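Local coordinates for protein aminotransferase, class I (Staphylococcus aureus, PDB 2O1B) that probably transfers amino groups between amino acids and 2-oxo acids, as a homodimeric class I aminotransferase that carries pyridoxal-5'-phosphate in its active site, at residues A[128-131]-A[132-136]; A[173-176]-A[177-180]; A[238-241]-A[242-245]; A[267-270]-A[271-275]. All coordinates share one frame; numbering follows the deposited sequence.

Contact 1 (A[128-131]-A[132-136])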
loop_
_atom_site.group_PDB
_atom_site.type_symbol
_atom_site.label_atom_id
_atom_site.label_comp_id
_atom_site.label_asym_id
_atom_site.label_seq_id
_atom_site.Cartn_x
_atom_site.Cartn_y
_atom_site.Cartn_z
ATOM N N CYS A 128 -3.745 -3.811 13.251
ATOM C CA CYS A 128 -2.659 -3.400 14.139
ATOM C C CYS A 128 -3.006 -3.326 15.616
ATOM O O CYS A 128 -2.123 -3.494 16.454
ATOM C CB CYS A 128 -2.122 -2.047 13.712
ATOM S SG CYS A 128 -1.460 -2.083 12.070
ATOM N N VAL A 129 -4.276 -3.077 15.937
ATOM C CA VAL A 129 -4.648 -2.628 17.274
ATOM C C VAL A 129 -5.605 -3.562 18.017
ATOM O O VAL A 129 -5.512 -3.695 19.239
ATOM C CB VAL A 129 -5.211 -1.172 17.217
ATOM C CG1 VAL A 129 -6.193 -0.913 18.329
ATOM C CG2 VAL A 129 -4.080 -0.175 17.266
ATOM N N ILE A 130 -6.498 -4.230 17.287
ATOM C CA ILE A 130 -7.528 -5.063 17.921
ATOM C C ILE A 130 -7.283 -6.556 17.739
ATOM O O ILE A 130 -6.473 -6.965 16.909
ATOM C CB ILE A 130 -8.966 -4.671 17.442
ATOM C CG1 ILE A 130 -9.260 -5.224 16.042
ATOM C CG2 ILE A 130 -9.168 -3.136 17.490
ATOM C CD1 ILE A 130 -10.745 -5.309 15.707
ATOM N N ASN A 131 -7.986 -7.368 18.523
ATOM C CA ASN A 131 -7.929 -8.819 18.387
ATOM C C ASN A 131 -9.286 -9.389 17.943
ATOM O O ASN A 131 -10.314 -8.740 18.133
ATOM C CB ASN A 131 -7.449 -9.449 19.702
ATOM C CG ASN A 131 -6.021 -9.034 20.054
ATOM O OD1 ASN A 131 -5.085 -9.295 19.296
ATOM N ND2 ASN A 131 -5.857 -8.362 21.192
ATOM N N PRO A 132 -9.296 -10.590 17.321
ATOM C CA PRO A 132 -10.556 -11.219 16.904
ATOM C C PRO A 132 -11.691 -11.084 17.930
ATOM O O PRO A 132 -11.478 -11.332 19.115
ATOM C CB PRO A 132 -10.158 -12.681 16.735
ATOM C CG PRO A 132 -8.749 -12.606 16.264
ATOM C CD PRO A 132 -8.131 -11.413 16.942
ATOM N N GLY A 133 -12.874 -10.665 17.468
ATOM C CA GLY A 133 -14.042 -10.518 18.333
ATOM C C GLY A 133 -14.155 -9.186 19.057
ATOM O O GLY A 133 -15.147 -8.936 19.748
ATOM N N ASP A 134 -13.143 -8.331 18.922
ATOM C CA ASP A 134 -13.190 -6.995 19.511
ATOM C C ASP A 134 -14.210 -6.142 18.778
ATOM O O ASP A 134 -14.292 -6.187 17.556
ATOM C CB ASP A 134 -11.810 -6.312 19.445
ATOM C CG ASP A 134 -10.863 -6.774 20.554
ATOM O OD1 ASP A 134 -9.731 -6.252 20.590
ATOM O OD2 ASP A 134 -11.235 -7.641 21.385
ATOM N N TYR A 135 -14.973 -5.351 19.527
ATOM C CA TYR A 135 -15.959 -4.449 18.938
ATOM C C TYR A 135 -15.317 -3.159 18.482
ATOM O O TYR A 135 -14.437 -2.627 19.153
ATOM C CB TYR A 135 -17.043 -4.121 19.951
ATOM C CG TYR A 135 -18.024 -5.228 20.193
ATOM C CD1 TYR A 135 -17.621 -6.561 20.231
ATOM C CD2 TYR A 135 -19.362 -4.942 20.419
ATOM C CE1 TYR A 135 -18.545 -7.590 20.482
ATOM C CE2 TYR A 135 -20.285 -5.950 20.672
ATOM C CZ TYR A 135 -19.874 -7.264 20.697
ATOM O OH TYR A 135 -20.804 -8.248 20.934
ATOM N N VAL A 136 -15.754 -2.672 17.320
ATOM C CA VAL A 136 -15.300 -1.392 16.796
ATOM C C VAL A 136 -16.539 -0.558 16.458
ATOM O O VAL A 136 -17.422 -1.016 15.713
ATOM C CB VAL A 136 -14.406 -1.562 15.537
ATOM C CG1 VAL A 136 -13.964 -0.215 15.009
ATOM C CG2 VAL A 136 -13.187 -2.442 15.849
#

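Contact 2 (A[173-176]-A[177-180])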
loop_
_atom_site.group_PDB
_atom_site.type_symbol
_atom_site.label_atom_id
_atom_site.label_comp_id
_atom_site.label_asym_id
_atom_site.label_seq_id
_atom_site.Cartn_x
_atom_site.Cartn_y
_atom_site.Cartn_z
ATOM N N LYS A 173 -26.101 7.094 25.123
ATOM C CA LYS A 173 -27.063 6.294 24.369
ATOM C C LYS A 173 -26.466 5.010 23.775
ATOM O O LYS A 173 -27.208 4.149 23.295
ATOM C CB LYS A 173 -27.716 7.139 23.273
ATOM C CG LYS A 173 -28.786 8.104 23.768
ATOM C CD LYS A 173 -29.165 9.081 22.652
ATOM C CE LYS A 173 -30.093 10.190 23.150
ATOM N NZ LYS A 173 -31.523 9.903 22.865
ATOM N N VAL A 174 -25.137 4.882 23.792
ATOM C CA VAL A 174 -24.492 3.618 23.416
ATOM C C VAL A 174 -24.767 2.587 24.517
ATOM O O VAL A 174 -24.585 2.877 25.705
ATOM C CB VAL A 174 -22.958 3.762 23.199
ATOM C CG1 VAL A 174 -22.366 2.473 22.610
ATOM C CG2 VAL A 174 -22.634 4.949 22.285
ATOM N N ASP A 175 -25.217 1.399 24.120
ATOM C CA ASP A 175 -25.488 0.320 25.071
ATOM C C ASP A 175 -24.274 0.084 25.966
ATOM O O ASP A 175 -23.151 -0.075 25.473
ATOM C CB ASP A 175 -25.874 -0.962 24.333
ATOM C CG ASP A 175 -26.289 -2.081 25.277
ATOM O OD1 ASP A 175 -25.905 -3.242 25.016
ATOM O OD2 ASP A 175 -26.991 -1.810 26.278
ATOM N N SER A 176 -24.500 0.082 27.278
ATOM C CA SER A 176 -23.415 -0.055 28.250
ATOM C C SER A 176 -22.542 -1.278 27.987
ATOM O O SER A 176 -21.329 -1.231 28.194
ATOM C CB SER A 176 -23.952 -0.060 29.687
ATOM O OG SER A 176 -24.839 -1.143 29.918
ATOM N N GLN A 177 -23.166 -2.357 27.516
ATOM C CA GLN A 177 -22.460 -3.597 27.197
ATOM C C GLN A 177 -21.515 -3.452 26.004
ATOM O O GLN A 177 -20.423 -4.023 26.006
ATOM C CB GLN A 177 -23.451 -4.739 26.954
ATOM C CG GLN A 177 -24.379 -5.024 28.136
ATOM C CD GLN A 177 -24.948 -6.437 28.116
ATOM O OE1 GLN A 177 -26.168 -6.629 28.124
ATOM N NE2 GLN A 177 -24.062 -7.435 28.084
ATOM N N ILE A 178 -21.940 -2.689 24.997
ATOM C CA ILE A 178 -21.123 -2.436 23.814
ATOM C C ILE A 178 -19.892 -1.600 24.156
ATOM O O ILE A 178 -18.786 -1.932 23.730
ATOM C CB ILE A 178 -21.921 -1.733 22.660
ATOM C CG1 ILE A 178 -23.209 -2.493 22.283
ATOM C CG2 ILE A 178 -21.036 -1.512 21.445
ATOM C CD1 ILE A 178 -23.042 -3.975 21.926
ATOM N N ILE A 179 -20.093 -0.517 24.906
ATOM C CA ILE A 179 -18.997 0.375 25.315
ATOM C C ILE A 179 -17.889 -0.412 26.008
ATOM O O ILE A 179 -16.710 -0.225 25.717
ATOM C CB ILE A 179 -19.482 1.485 26.285
ATOM C CG1 ILE A 179 -20.582 2.333 25.649
ATOM C CG2 ILE A 179 -18.317 2.370 26.730
ATOM C CD1 ILE A 179 -21.441 3.097 26.671
ATOM N N ASP A 180 -18.286 -1.293 26.923
ATOM C CA ASP A 180 -17.356 -2.136 27.668
ATOM C C ASP A 180 -16.531 -3.051 26.763
ATOM O O ASP A 180 -15.359 -3.322 27.044
ATOM C CB ASP A 180 -18.114 -2.963 28.711
ATOM C CG ASP A 180 -18.442 -2.171 29.976
ATOM O OD1 ASP A 180 -18.411 -0.917 29.951
ATOM O OD2 ASP A 180 -18.734 -2.812 31.006
#

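Contact 3 (A[238-241]-A[242-245])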
loop_
_atom_site.group_PDB
_atom_site.type_symbol
_atom_site.label_atom_id
_atom_site.label_comp_id
_atom_site.label_asym_id
_atom_site.label_seq_id
_atom_site.Cartn_x
_atom_site.Cartn_y
_atom_site.Cartn_z
ATOM N N SER A 238 -6.885 18.652 22.162
ATOM C CA SER A 238 -7.610 18.497 23.421
ATOM C C SER A 238 -6.675 17.863 24.445
ATOM O O SER A 238 -5.926 16.957 24.109
ATOM C CB SER A 238 -8.854 17.628 23.226
ATOM O OG SER A 238 -9.897 18.348 22.589
ATOM N N GLU A 239 -6.703 18.345 25.684
ATOM C CA GLU A 239 -5.855 17.793 26.737
ATOM C C GLU A 239 -6.028 16.277 26.821
ATOM O O GLU A 239 -7.154 15.782 26.789
ATOM C CB GLU A 239 -6.168 18.451 28.086
ATOM C CG GLU A 239 -5.022 18.343 29.087
ATOM C CD GLU A 239 -5.411 18.740 30.503
ATOM O OE1 GLU A 239 -6.264 19.642 30.675
ATOM O OE2 GLU A 239 -4.845 18.152 31.453
ATOM N N ASN A 240 -4.909 15.553 26.889
ATOM C CA ASN A 240 -4.904 14.078 26.982
ATOM C C ASN A 240 -5.269 13.334 25.680
ATOM O O ASN A 240 -5.386 12.105 25.684
ATOM C CB ASN A 240 -5.802 13.564 28.137
ATOM C CG ASN A 240 -5.480 14.203 29.480
ATOM O OD1 ASN A 240 -4.320 14.271 29.887
ATOM N ND2 ASN A 240 -6.515 14.660 30.188
ATOM N N GLY A 241 -5.434 14.070 24.577
ATOM C CA GLY A 241 -5.782 13.481 23.277
ATOM C C GLY A 241 -4.888 12.326 22.846
ATOM O O GLY A 241 -5.375 11.266 22.431
ATOM N N LYS A 242 -3.576 12.529 22.955
ATOM C CA LYS A 242 -2.596 11.527 22.546
ATOM C C LYS A 242 -2.617 10.269 23.413
ATOM O O LYS A 242 -2.066 9.241 23.019
ATOM C CB LYS A 242 -1.185 12.124 22.514
ATOM C CG LYS A 242 -1.003 13.212 21.461
ATOM C CD LYS A 242 0.470 13.552 21.215
ATOM C CE LYS A 242 1.171 14.033 22.475
ATOM N NZ LYS A 242 2.614 14.315 22.199
ATOM N N ASP A 243 -3.244 10.345 24.582
ATOM C CA ASP A 243 -3.353 9.190 25.473
ATOM C C ASP A 243 -4.348 8.165 24.963
ATOM O O ASP A 243 -4.275 6.987 25.314
ATOM C CB ASP A 243 -3.802 9.627 26.862
ATOM C CG ASP A 243 -2.747 10.409 27.613
ATOM O OD1 ASP A 243 -1.662 10.698 27.062
ATOM O OD2 ASP A 243 -3.023 10.743 28.777
ATOM N N VAL A 244 -5.301 8.620 24.157
ATOM C CA VAL A 244 -6.382 7.743 23.691
ATOM C C VAL A 244 -6.431 7.589 22.174
ATOM O O VAL A 244 -6.970 6.603 21.678
ATOM C CB VAL A 244 -7.780 8.225 24.150
ATOM C CG1 VAL A 244 -7.862 8.331 25.666
ATOM C CG2 VAL A 244 -8.136 9.558 23.480
ATOM N N ALA A 245 -5.885 8.560 21.451
ATOM C CA ALA A 245 -6.163 8.686 20.024
ATOM C C ALA A 245 -4.962 8.884 19.108
ATOM O O ALA A 245 -3.902 9.377 19.525
ATOM C CB ALA A 245 -7.157 9.823 19.788
#

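Contact 4 (A[267-270]-A[271-275])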
loop_
_atom_site.group_PDB
_atom_site.type_symbol
_atom_site.label_atom_id
_atom_site.label_comp_id
_atom_site.label_asym_id
_atom_site.label_seq_id
_atom_site.Cartn_x
_atom_site.Cartn_y
_atom_site.Cartn_z
ATOM N N GLY A 267 0.029 10.880 16.629
ATOM C CA GLY A 267 -0.516 10.735 17.989
ATOM C C GLY A 267 -0.042 9.597 18.879
ATOM O O GLY A 267 1.168 9.345 18.987
ATOM N N ASN A 268 -0.998 8.933 19.542
ATOM C CA ASN A 268 -0.718 7.860 20.518
ATOM C C ASN A 268 0.457 6.985 20.126
ATOM O O ASN A 268 0.396 6.319 19.092
ATOM C CB ASN A 268 -1.940 6.959 20.718
ATOM C CG ASN A 268 -1.778 6.013 21.907
ATOM O OD1 ASN A 268 -1.945 6.412 23.062
ATOM N ND2 ASN A 268 -1.444 4.757 21.629
ATOM N N LYS A 269 1.510 6.967 20.951
ATOM C CA LYS A 269 2.748 6.239 20.596
ATOM C C LYS A 269 2.517 4.747 20.312
ATOM O O LYS A 269 3.024 4.214 19.316
ATOM C CB LYS A 269 3.854 6.436 21.645
ATOM C CG LYS A 269 5.081 5.517 21.466
ATOM C CD LYS A 269 6.298 6.040 22.210
ATOM C CE LYS A 269 7.146 4.947 22.861
ATOM N NZ LYS A 269 6.946 3.570 22.324
ATOM N N ASP A 270 1.761 4.082 21.183
ATOM C CA ASP A 270 1.496 2.645 21.035
ATOM C C ASP A 270 0.838 2.338 19.688
ATOM O O ASP A 270 1.256 1.418 18.973
ATOM C CB ASP A 270 0.622 2.119 22.188
ATOM C CG ASP A 270 1.381 1.998 23.496
ATOM O OD1 ASP A 270 2.631 2.106 23.487
ATOM O OD2 ASP A 270 0.723 1.776 24.543
HETATM N N MSE A 271 -0.182 3.116 19.347
HETATM C CA MSE A 271 -0.898 2.938 18.094
HETATM C C MSE A 271 -0.028 3.267 16.897
HETATM O O MSE A 271 -0.060 2.557 15.895
HETATM C CB MSE A 271 -2.165 3.796 18.069
HETATM C CG MSE A 271 -3.158 3.400 19.140
HETATM SE SE MSE A 271 -4.689 4.582 19.205
HETATM C CE MSE A 271 -5.611 3.882 17.653
ATOM N N ILE A 272 0.738 4.350 16.992
ATOM C CA ILE A 272 1.654 4.705 15.916
ATOM C C ILE A 272 2.709 3.606 15.715
ATOM O O ILE A 272 3.006 3.216 14.582
ATOM C CB ILE A 272 2.309 6.076 16.173
ATOM C CG1 ILE A 272 1.248 7.193 16.104
ATOM C CG2 ILE A 272 3.470 6.331 15.209
ATOM C CD1 ILE A 272 0.489 7.270 14.772
ATOM N N GLN A 273 3.262 3.094 16.806
ATOM C CA GLN A 273 4.306 2.076 16.688
ATOM C C GLN A 273 3.779 0.790 16.049
ATOM O O GLN A 273 4.502 0.152 15.291
ATOM C CB GLN A 273 5.014 1.811 18.022
ATOM C CG GLN A 273 5.916 2.965 18.527
ATOM C CD GLN A 273 6.826 3.566 17.451
ATOM O OE1 GLN A 273 7.658 2.875 16.851
ATOM N NE2 GLN A 273 6.677 4.867 17.219
ATOM N N ALA A 274 2.526 0.427 16.343
ATOM C CA ALA A 274 1.889 -0.756 15.741
ATOM C C ALA A 274 1.710 -0.559 14.233
ATOM O O ALA A 274 2.042 -1.445 13.440
ATOM C CB ALA A 274 0.550 -1.057 16.413
ATOM N N LEU A 275 1.196 0.604 13.839
ATOM C CA LEU A 275 1.103 0.940 12.418
ATOM C C LEU A 275 2.458 0.871 11.724
ATOM O O LEU A 275 2.571 0.261 10.667
ATOM C CB LEU A 275 0.501 2.321 12.213
ATOM C CG LEU A 275 -1.008 2.400 12.081
ATOM C CD1 LEU A 275 -1.447 3.862 12.164
ATOM C CD2 LEU A 275 -1.469 1.745 10.771
#

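Contact 1 (A[128-131]-A[132-136])
N131 and D134 bracket a type II beta turn with P132 and G133 at its two central positions, closed by the bond from D134 N to N131 O (3.0 Å). The D134 carboxylate folds back over the turn and takes a second bond, N131 N to D134 OD1 at 2.9 Å. That N-H points almost straight at the oxygen (178°), yet it arrives from above the carboxylate plane, 65° out of it. CG of D134 lies beside its own backbone N (chi1 -80°), which swings OD1 across the mouth of the turn to the N131 amide. One residue is thus held to the other through both backbone and side chain. G133 sits at positive phi, where a side chain would collide with the carbonyl O of P132. The turn is the alpha-to-beta link of the large domain of a fold type I aminotransferase, leading from helix 118-129 into strand 135-140 of the mixed sheet. On the helix side of the turn, I130 and D134 run antiparallel past one another, with I130 CB 3.6 Å from D134 OD1. The far end of I130 reaches the strand, where CD1 meets V136 CG2 at 3.8 Å, the two side chains crossing at about a right angle. Both residues also pack on L184 of strand 182-187, while N131 OD1 accepts a hydrogen bond from the backbone N of N24 of the second subunit.

Contact 2 (A[173-176]-A[177-180])
The first turn of helix 176-181, a short surface helix that leads directly into strand 182-187 of the large-domain sheet, begins at D175 in the N-cap position. The D175 side chain makes no capping bond; the carbonyl O of the residue starts the helical ladder, accepting I179 N at 3.1 Å nearly along the C=O axis, with a weak, strongly bent second bond from I178 N at 2.9 Å. One rung on, D180 N reaches S176 O at 3.3 Å. With CG anti to the backbone N (chi1 -175°), the D175 carboxylate runs parallel to the Q177 side chain, and OD1 rests 3.5 Å from Q177 CB; the carboxylate and amide planes are 57° apart. CB of D175 touches I178 CG1 at 3.7 Å. V174, just ahead of the cap, packs its side chain on the helix. That side chain crosses the one of I179 at a slant, and its CG1 also approaches I178 CB more loosely. On I179, CD1 lies over V174 O at 3.3 Å, while CG1 presses on V174 CG1 at 3.5 Å.

Contact 3 (A[238-241]-A[242-245])
Backbone hydrogen bonds carry most of the contact between N240-G241 and K242-A245. D243 N binds N240 O at 3.0 Å, and V244 N binds G241 O at 3.2 Å; each donor stands above the plane of its carbonyl, 56° and 54° out of it. G241 O takes a second, shorter bond from A245 N at 2.9 Å, nearly end-on to the carbonyl. The two donors therefore grip this oxygen from different directions. Just upstream, G241 N returns to S238 O and closes a type II turn in which N240 has positive phi.

Side-chain contacts are lighter and mostly fall on carbonyl oxygens. D243 CB lies 3.2 Å from N240 O, while the N240 amide and D243 carboxylate cross at a slant, their planes 29° apart and N240 OD1 3.9 Å from D243 OD2. V244 CG2 lies between the backbone N and carbonyl carbon of its own residue, a placement that brings it to 3.4 Å from G241 O. CB of A245 closes on the same oxygen at 3.5 Å. K242 carries its amine away to a salt bridge with E111 and a hydrogen bond to T105 O.

V244 packs on I207 of helix 200-210 and on I217. The arrangement is a short helical turn delivering the chain into strand 245-250, an inner strand of the large-domain sheet, between 263-267 and 216-220, in a fold type I, PLP-dependent aminotransferase.

Contact 4 (A[267-270]-A[271-275])
N268 O accepts I272 N at 2.9 Å, nearly head-on to the carbonyl, the first of three successive i to i+4 bonds. Q273 N to K269 O follows at 2.8 Å, then A274 N to D270 O at 3.1 Å, where the donor is tilted 26° from the carbonyl plane. Around this ladder the side chains settle on the opening turn. I272 turns CG1 back beside its own backbone N (chi1 -67°), which carries it against N268 O at 3.2 Å and G267 O at 3.6 Å. Selenomethionine M271 runs roughly perpendicular to the N268 side chain, its SE 3.9 Å from N268 CB. N268 occupies the N-cap of helix 269-282, which follows strand 263-267 of the mixed sheet in the large domain. On the exposed side K269 and Q273 cross obliquely, CG to CG at 4.0 Å. Q273 NE2 donates to the carbonyl oxygens of E109 and D110. On the buried side M271 and I272 rest on I246 of strand 245-250, and M271 also touches V129 of helix 118-129. A274 reaches C128 of that helix and L26 of the second subunit.

The four contacts lie in series along the chain, none nested in or crossing another. Contact 1 closes the turn between helix 118-129 and strand 135-140; contact 2 starts the short helix before strand 182-187, and the two meet where Y135 packs on I178. Contact 3 delivers the chain into strand 245-250, and contact 4 turns it out of the neighbouring antiparallel strand 263-267 into helix 269-282. These last two touch: A245 O lies 2.9 Å from N268 N, a probable hydrogen bond. Contact 4 also packs on contact 1 where C128 SG meets L275, linking helices 118-129 and 269-282. Contacts 2 and 3 stay apart, their nearest atoms about 12 Å distant.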